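Glucosidase 2 subunit beta (Schizosaccharomyces pombe, PDB 4XQM) serves as the non-catalytic subunit of glucosidase 2, retaining the catalytic subunit in the endoplasmic reticulum and recognising mannose-rich N-glycans through its MRH lectin domain. Local coordinates at residues R11-Y16 / V73-A78; Y18-Y23 / A60-E65. All coordinates share one frame; numbering follows the deposited sequence.

Contact 1: residues R11-Y16 / V73-A78; sequences REIGGY and VSVLEA. With MAN (alpha-D-mannopyranose), chain B.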
ATOM      1  N   ARG A  11      -1.917   7.384   6.640  1.00 10.69           N
ATOM      2  CA  ARG A  11      -2.582   8.639   6.288  1.00 10.62           C
ATOM      3  C   ARG A  11      -4.083   8.441   6.292  1.00 10.02           C
ATOM      4  O   ARG A  11      -4.597   7.426   5.784  1.00 10.22           O
ATOM      5  CB  ARG A  11      -2.136   9.148   4.910  1.00  9.66           C
ATOM      6  CG  ARG A  11      -2.784  10.484   4.536  1.00  9.99           C
ATOM      7  CD  ARG A  11      -2.264  11.037   3.232  1.00 12.41           C
ATOM      8  NE  ARG A  11      -3.068  12.186   2.789  1.00 13.52           N
ATOM      9  CZ  ARG A  11      -3.076  12.665   1.552  1.00 15.18           C
ATOM     10  NH1 ARG A  11      -2.314  12.104   0.625  1.00 12.03           N
ATOM     11  NH2 ARG A  11      -3.863  13.698   1.241  1.00 12.97           N
ATOM     12  N   GLU A  12      -4.792   9.413   6.856  1.00 12.48           N
ATOM     13  CA  GLU A  12      -6.242   9.414   6.743  1.00 12.60           C
ATOM     14  C   GLU A  12      -6.665  10.041   5.422  1.00 12.79           C
ATOM     15  O   GLU A  12      -6.293  11.176   5.121  1.00 13.15           O
ATOM     16  CB  GLU A  12      -6.902  10.142   7.913  1.00 15.64           C
ATOM     17  CG  GLU A  12      -8.427  10.097   7.843  1.00 17.37           C
ATOM     18  CD  GLU A  12      -9.027  11.305   7.121  1.00 24.22           C
ATOM     19  OE1 GLU A  12      -8.716  12.447   7.528  1.00 24.91           O
ATOM     20  OE2 GLU A  12      -9.803  11.115   6.146  1.00 22.18           O
ATOM     21  N   ILE A  13      -7.421   9.276   4.636  1.00 11.40           N
ATOM     22  CA  ILE A  13      -7.996   9.750   3.384  1.00 11.82           C
ATOM     23  C   ILE A  13      -9.478   9.360   3.317  1.00 12.84           C
ATOM     24  O   ILE A  13      -9.819   8.180   3.424  1.00 11.68           O
ATOM     25  CB  ILE A  13      -7.262   9.145   2.162  1.00 11.67           C
ATOM     26  CG1 ILE A  13      -5.795   9.601   2.148  1.00 14.00           C
ATOM     27  CG2 ILE A  13      -7.963   9.530   0.855  1.00 13.10           C
ATOM     28  CD1 ILE A  13      -4.919   8.820   1.135  1.00 13.01           C
ATOM     29  N   GLY A  14     -10.347  10.353   3.142  1.00 12.37           N
ATOM     30  CA  GLY A  14     -11.771  10.096   2.990  1.00 15.22           C
ATOM     31  C   GLY A  14     -12.405   9.375   4.172  1.00 13.65           C
ATOM     32  O   GLY A  14     -13.406   8.667   3.997  1.00 14.52           O
ATOM     33  N   GLY A  15     -11.831   9.546   5.364  1.00 14.10           N
ATOM     34  CA  GLY A  15     -12.367   8.905   6.556  1.00 14.26           C
ATOM     35  C   GLY A  15     -11.651   7.615   6.907  1.00 13.56           C
ATOM     36  O   GLY A  15     -11.716   7.166   8.062  1.00 14.86           O
ATOM     37  N   TYR A  16     -10.961   7.024   5.932  1.00 13.63           N
ATOM     38  CA  TYR A  16     -10.219   5.787   6.166  1.00 11.52           C
ATOM     39  C   TYR A  16      -8.810   6.060   6.655  1.00 14.47           C
ATOM     40  O   TYR A  16      -8.131   6.965   6.162  1.00 14.85           O
ATOM     41  CB  TYR A  16     -10.049   4.989   4.872  1.00 12.59           C
ATOM     42  CG  TYR A  16     -11.302   4.658   4.098  1.00 13.53           C
ATOM     43  CD1 TYR A  16     -12.179   3.671   4.532  1.00 12.82           C
ATOM     44  CD2 TYR A  16     -11.579   5.296   2.895  1.00 12.20           C
ATOM     45  CE1 TYR A  16     -13.309   3.346   3.792  1.00 12.45           C
ATOM     46  CE2 TYR A  16     -12.702   4.979   2.153  1.00 12.88           C
ATOM     47  CZ  TYR A  16     -13.562   4.007   2.608  1.00 15.36           C
ATOM     48  OH  TYR A  16     -14.680   3.701   1.869  1.00 15.31           O
ATOM     49  N   VAL A  73       1.052   9.548  -0.841  1.00 11.10           N
ATOM     50  CA  VAL A  73       0.760  10.684  -1.721  1.00 11.72           C
ATOM     51  C   VAL A  73      -0.690  10.639  -2.174  1.00 12.33           C
ATOM     52  O   VAL A  73      -1.377  11.655  -2.143  1.00 10.80           O
ATOM     53  CB  VAL A  73       1.717  10.701  -2.937  1.00 11.54           C
ATOM     54  CG1 VAL A  73       1.300  11.760  -3.952  1.00 16.49           C
ATOM     55  CG2 VAL A  73       3.137  10.968  -2.451  1.00 14.74           C
ATOM     56  N   SER A  74      -1.157   9.457  -2.580  1.00 11.45           N
ATOM     57  CA  SER A  74      -2.543   9.290  -3.012  1.00 10.69           C
ATOM     58  C   SER A  74      -2.994   7.841  -2.930  1.00 11.32           C
ATOM     59  O   SER A  74      -2.173   6.922  -3.015  1.00 11.43           O
ATOM     60  CB  SER A  74      -2.734   9.806  -4.446  1.00 11.82           C
ATOM     61  OG  SER A  74      -1.932   9.084  -5.371  1.00 13.11           O
ATOM     62  N   VAL A  75      -4.301   7.656  -2.762  1.00 10.64           N
ATOM     63  CA  VAL A  75      -4.934   6.361  -2.949  1.00 11.06           C
ATOM     64  C   VAL A  75      -6.009   6.503  -4.014  1.00 12.80           C
ATOM     65  O   VAL A  75      -6.868   7.380  -3.911  1.00 14.33           O
ATOM     66  CB  VAL A  75      -5.570   5.834  -1.646  1.00 12.49           C
ATOM     67  CG1 VAL A  75      -6.343   4.547  -1.924  1.00 13.28           C
ATOM     68  CG2 VAL A  75      -4.509   5.607  -0.572  1.00 11.67           C
ATOM     69  N   LEU A  76      -5.945   5.671  -5.050  1.00 12.78           N
ATOM     70  CA  LEU A  76      -6.972   5.663  -6.094  1.00 11.21           C
ATOM     71  C   LEU A  76      -7.658   4.303  -6.119  1.00 12.75           C
ATOM     72  O   LEU A  76      -6.997   3.262  -6.173  1.00 16.07           O
ATOM     73  CB  LEU A  76      -6.350   5.954  -7.464  1.00 15.55           C
ATOM     74  CG  LEU A  76      -7.332   6.189  -8.612  1.00 21.88           C
ATOM     75  CD1 LEU A  76      -8.027   7.531  -8.421  1.00 25.35           C
ATOM     76  CD2 LEU A  76      -6.637   6.138  -9.974  1.00 27.17           C
ATOM     77  N   GLU A  77      -8.986   4.314  -6.060  1.00 13.73           N
ATOM     78  CA  GLU A  77      -9.756   3.091  -6.223  1.00 13.32           C
ATOM     79  C   GLU A  77     -10.586   3.251  -7.483  1.00 17.90           C
ATOM     80  O   GLU A  77     -11.793   3.437  -7.421  1.00 19.85           O
ATOM     81  CB  GLU A  77     -10.645   2.831  -5.005  1.00 13.97           C
ATOM     82  CG  GLU A  77     -11.301   1.449  -5.020  1.00 13.57           C
ATOM     83  CD  GLU A  77     -12.166   1.162  -3.791  1.00 16.11           C
ATOM     84  OE1 GLU A  77     -12.252   2.014  -2.873  1.00 14.53           O
ATOM     85  OE2 GLU A  77     -12.757   0.062  -3.742  1.00 14.18           O
ATOM     86  N   ALA A  78      -9.913   3.204  -8.627  1.00 22.33           N
ATOM     87  CA  ALA A  78     -10.576   3.355  -9.917  1.00 26.04           C
ATOM     88  C   ALA A  78     -11.524   2.182 -10.200  1.00 29.19           C
ATOM     89  O   ALA A  78     -12.642   2.380 -10.685  1.00 26.81           O
ATOM     90  CB  ALA A  78      -9.547   3.494 -11.022  1.00 29.13           C
TER
HETATM   91  C1  MAN B 501     -15.269  -0.316   1.666  1.00 25.34           C
HETATM   92  C2  MAN B 501     -13.947   0.030   1.308  1.00 14.79           C
HETATM   93  C3  MAN B 501     -14.026   0.514  -0.147  1.00 16.21           C
HETATM   94  C4  MAN B 501     -14.764  -0.536  -1.030  1.00 14.16           C
HETATM   95  C5  MAN B 501     -16.157  -0.808  -0.441  1.00 18.08           C
HETATM   96  C6  MAN B 501     -16.884  -1.944  -1.122  1.00 16.92           C
HETATM   97  O1  MAN B 501     -15.817   0.944   1.414  1.00 26.58           O
HETATM   98  O2  MAN B 501     -13.165  -1.106   1.382  1.00 18.59           O
HETATM   99  O3  MAN B 501     -12.747   0.818  -0.638  1.00 14.74           O
HETATM  100  O4  MAN B 501     -14.931  -0.048  -2.331  1.00 16.84           O
HETATM  101  O5  MAN B 501     -15.964  -1.220   0.904  1.00 21.43           O
HETATM  102  O6  MAN B 501     -18.253  -1.888  -0.706  1.00 19.05           O

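Contact 2: residues Y18-Y23 / A60-E65; sequences YKVVFY and AIVTVE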
ATOM      1  N   TYR A  18      -5.435   4.698   6.125  1.00 11.78           N
ATOM      2  CA  TYR A  18      -4.637   3.790   5.308  1.00 11.77           C
ATOM      3  C   TYR A  18      -3.298   3.564   5.978  1.00 12.25           C
ATOM      4  O   TYR A  18      -2.680   4.506   6.479  1.00 11.76           O
ATOM      5  CB  TYR A  18      -4.442   4.362   3.902  1.00 10.23           C
ATOM      6  CG  TYR A  18      -5.674   4.253   3.030  1.00  9.33           C
ATOM      7  CD1 TYR A  18      -5.987   3.064   2.373  1.00  9.44           C
ATOM      8  CD2 TYR A  18      -6.529   5.335   2.864  1.00 11.52           C
ATOM      9  CE1 TYR A  18      -7.128   2.958   1.576  1.00 11.02           C
ATOM     10  CE2 TYR A  18      -7.670   5.245   2.061  1.00 10.38           C
ATOM     11  CZ  TYR A  18      -7.957   4.061   1.414  1.00 10.07           C
ATOM     12  OH  TYR A  18      -9.081   3.964   0.626  1.00 13.27           O
ATOM     13  N   LYS A  19      -2.860   2.311   5.993  1.00 11.82           N
ATOM     14  CA  LYS A  19      -1.605   1.945   6.620  1.00 13.88           C
ATOM     15  C   LYS A  19      -0.852   1.022   5.688  1.00 13.76           C
ATOM     16  O   LYS A  19      -1.341  -0.066   5.349  1.00 15.85           O
ATOM     17  CB  LYS A  19      -1.871   1.252   7.950  1.00 14.37           C
ATOM     18  CG  LYS A  19      -0.646   0.749   8.673  1.00 22.13           C
ATOM     19  CD  LYS A  19      -1.089   0.123   9.997  1.00 29.42           C
ATOM     20  CE  LYS A  19      -2.126   1.009  10.710  1.00 30.26           C
ATOM     21  NZ  LYS A  19      -2.749   0.348  11.900  1.00 41.86           N
ATOM     22  N   VAL A  20       0.317   1.475   5.242  1.00 10.07           N
ATOM     23  CA  VAL A  20       1.187   0.657   4.408  1.00 11.63           C
ATOM     24  C   VAL A  20       2.377   0.227   5.244  1.00 11.24           C
ATOM     25  O   VAL A  20       3.066   1.069   5.824  1.00 11.91           O
ATOM     26  CB  VAL A  20       1.716   1.430   3.176  1.00  9.12           C
ATOM     27  CG1 VAL A  20       2.724   0.579   2.396  1.00 10.63           C
ATOM     28  CG2 VAL A  20       0.550   1.850   2.270  1.00 10.99           C
ATOM     29  N   VAL A  21       2.590  -1.083   5.324  1.00 12.63           N
ATOM     30  CA  VAL A  21       3.786  -1.618   5.961  1.00 10.57           C
ATOM     31  C   VAL A  21       4.629  -2.321   4.895  1.00 11.49           C
ATOM     32  O   VAL A  21       4.208  -3.329   4.314  1.00 11.20           O
ATOM     33  CB  VAL A  21       3.439  -2.583   7.092  1.00 12.22           C
ATOM     34  CG1 VAL A  21       4.707  -2.953   7.844  1.00 13.69           C
ATOM     35  CG2 VAL A  21       2.466  -1.934   8.042  1.00 13.59           C
ATOM     36  N   PHE A  22       5.818  -1.787   4.627  1.00 10.82           N
ATOM     37  CA  PHE A  22       6.641  -2.331   3.538  1.00 11.02           C
ATOM     38  C   PHE A  22       6.939  -3.821   3.741  1.00 12.46           C
ATOM     39  O   PHE A  22       7.365  -4.236   4.823  1.00 12.76           O
ATOM     40  CB  PHE A  22       7.950  -1.544   3.375  1.00 10.44           C
ATOM     41  CG  PHE A  22       7.769  -0.127   2.871  1.00 11.31           C
ATOM     42  CD1 PHE A  22       6.710   0.215   2.031  1.00 11.89           C
ATOM     43  CD2 PHE A  22       8.685   0.862   3.229  1.00 12.17           C
ATOM     44  CE1 PHE A  22       6.567   1.536   1.563  1.00 10.66           C
ATOM     45  CE2 PHE A  22       8.547   2.167   2.774  1.00 11.36           C
ATOM     46  CZ  PHE A  22       7.494   2.508   1.944  1.00 11.46           C
ATOM     47  N   TYR A  23       6.672  -4.614   2.699  1.00  9.90           N
ATOM     48  CA  TYR A  23       6.971  -6.048   2.671  1.00 11.61           C
ATOM     49  C   TYR A  23       6.156  -6.867   3.666  1.00 13.70           C
ATOM     50  O   TYR A  23       6.468  -8.033   3.926  1.00 16.21           O
ATOM     51  CB  TYR A  23       8.470  -6.303   2.874  1.00 12.24           C
ATOM     52  CG  TYR A  23       9.343  -5.721   1.787  1.00 12.42           C
ATOM     53  CD1 TYR A  23       8.962  -5.779   0.451  1.00 13.29           C
ATOM     54  CD2 TYR A  23      10.540  -5.093   2.096  1.00 16.25           C
ATOM     55  CE1 TYR A  23       9.772  -5.240  -0.550  1.00 15.00           C
ATOM     56  CE2 TYR A  23      11.347  -4.565   1.114  1.00 13.99           C
ATOM     57  CZ  TYR A  23      10.968  -4.633  -0.201  1.00 13.23           C
ATOM     58  OH  TYR A  23      11.782  -4.089  -1.170  1.00 15.99           O
ATOM     59  N   ALA A  60      -3.666  -4.261  -3.640  1.00 11.19           N
ATOM     60  CA  ALA A  60      -3.144  -2.904  -3.698  1.00 12.48           C
ATOM     61  C   ALA A  60      -1.822  -2.914  -4.430  1.00 12.73           C
ATOM     62  O   ALA A  60      -0.955  -3.747  -4.161  1.00 14.02           O
ATOM     63  CB  ALA A  60      -2.970  -2.349  -2.294  1.00 11.09           C
ATOM     64  N   ILE A  61      -1.663  -1.968  -5.350  1.00 12.13           N
ATOM     65  CA  ILE A  61      -0.406  -1.808  -6.062  1.00 12.81           C
ATOM     66  C   ILE A  61       0.225  -0.533  -5.539  1.00 12.49           C
ATOM     67  O   ILE A  61      -0.327   0.565  -5.715  1.00 12.17           O
ATOM     68  CB  ILE A  61      -0.629  -1.707  -7.576  1.00 14.52           C
ATOM     69  CG1 ILE A  61      -1.311  -2.982  -8.066  1.00 15.49           C
ATOM     70  CG2 ILE A  61       0.690  -1.498  -8.297  1.00 14.29           C
ATOM     71  CD1 ILE A  61      -1.574  -3.006  -9.553  1.00 20.94           C
ATOM     72  N   VAL A  62       1.364  -0.671  -4.871  1.00  9.68           N
ATOM     73  CA  VAL A  62       1.968   0.457  -4.167  1.00 10.67           C
ATOM     74  C   VAL A  62       3.246   0.885  -4.865  1.00 11.29           C
ATOM     75  O   VAL A  62       4.228   0.133  -4.883  1.00 11.94           O
ATOM     76  CB  VAL A  62       2.282   0.098  -2.686  1.00 11.93           C
ATOM     77  CG1 VAL A  62       2.852   1.304  -1.940  1.00 14.56           C
ATOM     78  CG2 VAL A  62       1.034  -0.442  -1.973  1.00 12.96           C
ATOM     79  N   THR A  63       3.234   2.093  -5.428  1.00 10.84           N
ATOM     80  CA  THR A  63       4.412   2.635  -6.096  1.00 10.99           C
ATOM     81  C   THR A  63       5.174   3.538  -5.130  1.00 11.33           C
ATOM     82  O   THR A  63       4.633   4.533  -4.644  1.00 13.05           O
ATOM     83  CB  THR A  63       4.042   3.408  -7.378  1.00 11.60           C
ATOM     84  OG1 THR A  63       3.357   2.535  -8.292  1.00 14.17           O
ATOM     85  CG2 THR A  63       5.300   3.951  -8.062  1.00 14.11           C
ATOM     86  N   VAL A  64       6.421   3.176  -4.831  1.00  9.75           N
ATOM     87  CA  VAL A  64       7.216   3.898  -3.836  1.00 10.78           C
ATOM     88  C   VAL A  64       8.380   4.613  -4.511  1.00 12.00           C
ATOM     89  O   VAL A  64       9.275   3.973  -5.091  1.00 14.08           O
ATOM     90  CB  VAL A  64       7.785   2.939  -2.769  1.00 12.28           C
ATOM     91  CG1 VAL A  64       8.488   3.730  -1.672  1.00 12.91           C
ATOM     92  CG2 VAL A  64       6.689   2.072  -2.178  1.00 12.87           C
ATOM     93  N   GLU A  65       8.384   5.936  -4.426  1.00 10.55           N
ATOM     94  CA  GLU A  65       9.435   6.719  -5.073  1.00 11.81           C
ATOM     95  C   GLU A  65      10.259   7.484  -4.048  1.00 12.50           C
ATOM     96  O   GLU A  65       9.809   7.725  -2.931  1.00 12.84           O
ATOM     97  CB  GLU A  65       8.827   7.631  -6.135  1.00 16.74           C
ATOM     98  CG  GLU A  65       8.167   6.797  -7.238  1.00 18.24           C
ATOM     99  CD  GLU A  65       7.365   7.608  -8.230  1.00 28.22           C
ATOM    100  OE1 GLU A  65       6.954   8.745  -7.903  1.00 30.69           O
ATOM    101  OE2 GLU A  65       7.144   7.088  -9.345  1.00 27.84           O
TER

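Contact 1: residues R11-Y16 / V73-A78
R11 and I13 on strand 8-13 meet the V73 carbonyl and the V75 side chain on strand 71-77, joining the two outermost strands of the flattened beta-barrel of this MRH lectin domain; the strand axes come no nearer than 8.9 Å and run at 44°, so side chains make the junction. The R11 side chain leaves CB with CG anti to the backbone N (chi1 -178°) and continues extended through CD to NE. Beyond it, NH1 closes to 3.0 Å from V73 O, near the guanidinium plane. That bond is weak, its N-H...O angle being 130°; the stronger partner of R11 NH1 is I72 O. One guanidinium face has CG1 of I13 above it, displaced toward the rim. Farther along, I13 CD1 touches V75 CG2 at 3.7 Å, and both side chains also pack on Y18. A type I' turn from I13 to Y16, closed by backbone bonds between those two residues and braced by G15 N donating to E12 OE2 (2.7 Å), leads to the mannose pocket. There Y16 OH and mannose O1 share a hydrogen bond; Q28, R58 and Y83 also bind the sugar. C81 N bonds E77 OE2, and the extended E77 chain takes two hydroxyls: O3 donates to E77 OE1 and O4 to E77 OE2, each at 2.6 Å.

Contact 2: residues Y18-Y23 / A60-E65
The hydrophobic interior of the flattened MRH beta-barrel is the setting here: strand 16-21, with the residues just after it, faces strand 59-66 through V20, F22, V62 and V64. All four are buried, and the contact centre lies about 3 Å from the centre of the chain. The nearest CA atoms, those of V20 and V62, are 8.6 Å apart, a spacing that side chains bridge. V20 and V62 point their CB atoms at each other, and their closest branches, CG1 of V20 and CG1 of V62, are 4.4 Å apart, a looser approach than the one at F22. M87 of strand 82-89 packs on both valines, and I72 also touches V20. F22 follows the end of the strand and its CB does not point straight at V64; with CG anti to the carbonyl carbon (chi1 -68°), the ring nevertheless extends across to meet the valine coming from the opposite direction. M7 and S89 pack on the same phenylalanine. V64 points its CB toward segment 18-23, and with CG1 anti to the N (chi1 -174°) both methyls meet the outer end of the ring: CG2 of V64 lies 3.8 Å from F22 CE1, and CG1 of V64 lies 3.9 Å from F22 CZ.

Overall arrangement
From the N terminus, the chain runs through strand 8-13, turns tightly and returns as the antiparallel strand 16-21, so contacts 1 and 2 begin on neighbouring strands. Three more strands pass before 59-66, where contact 2 closes a loop with 36 residues between its segments. Strand 71-77 follows and closes the wider loop of contact 1, with 56 intervening residues; contact 2 therefore lies wholly within that span and the two do not cross. Their centres are 12 Å apart. Contact 1 brings the sheet's outermost strands together near the sugar, whereas contact 2 spans the interior. Y18 links them: its N lies 2.9 Å from R11 O, a probable hydrogen bond, and its CZ packs 3.7 Å from V75 CG1.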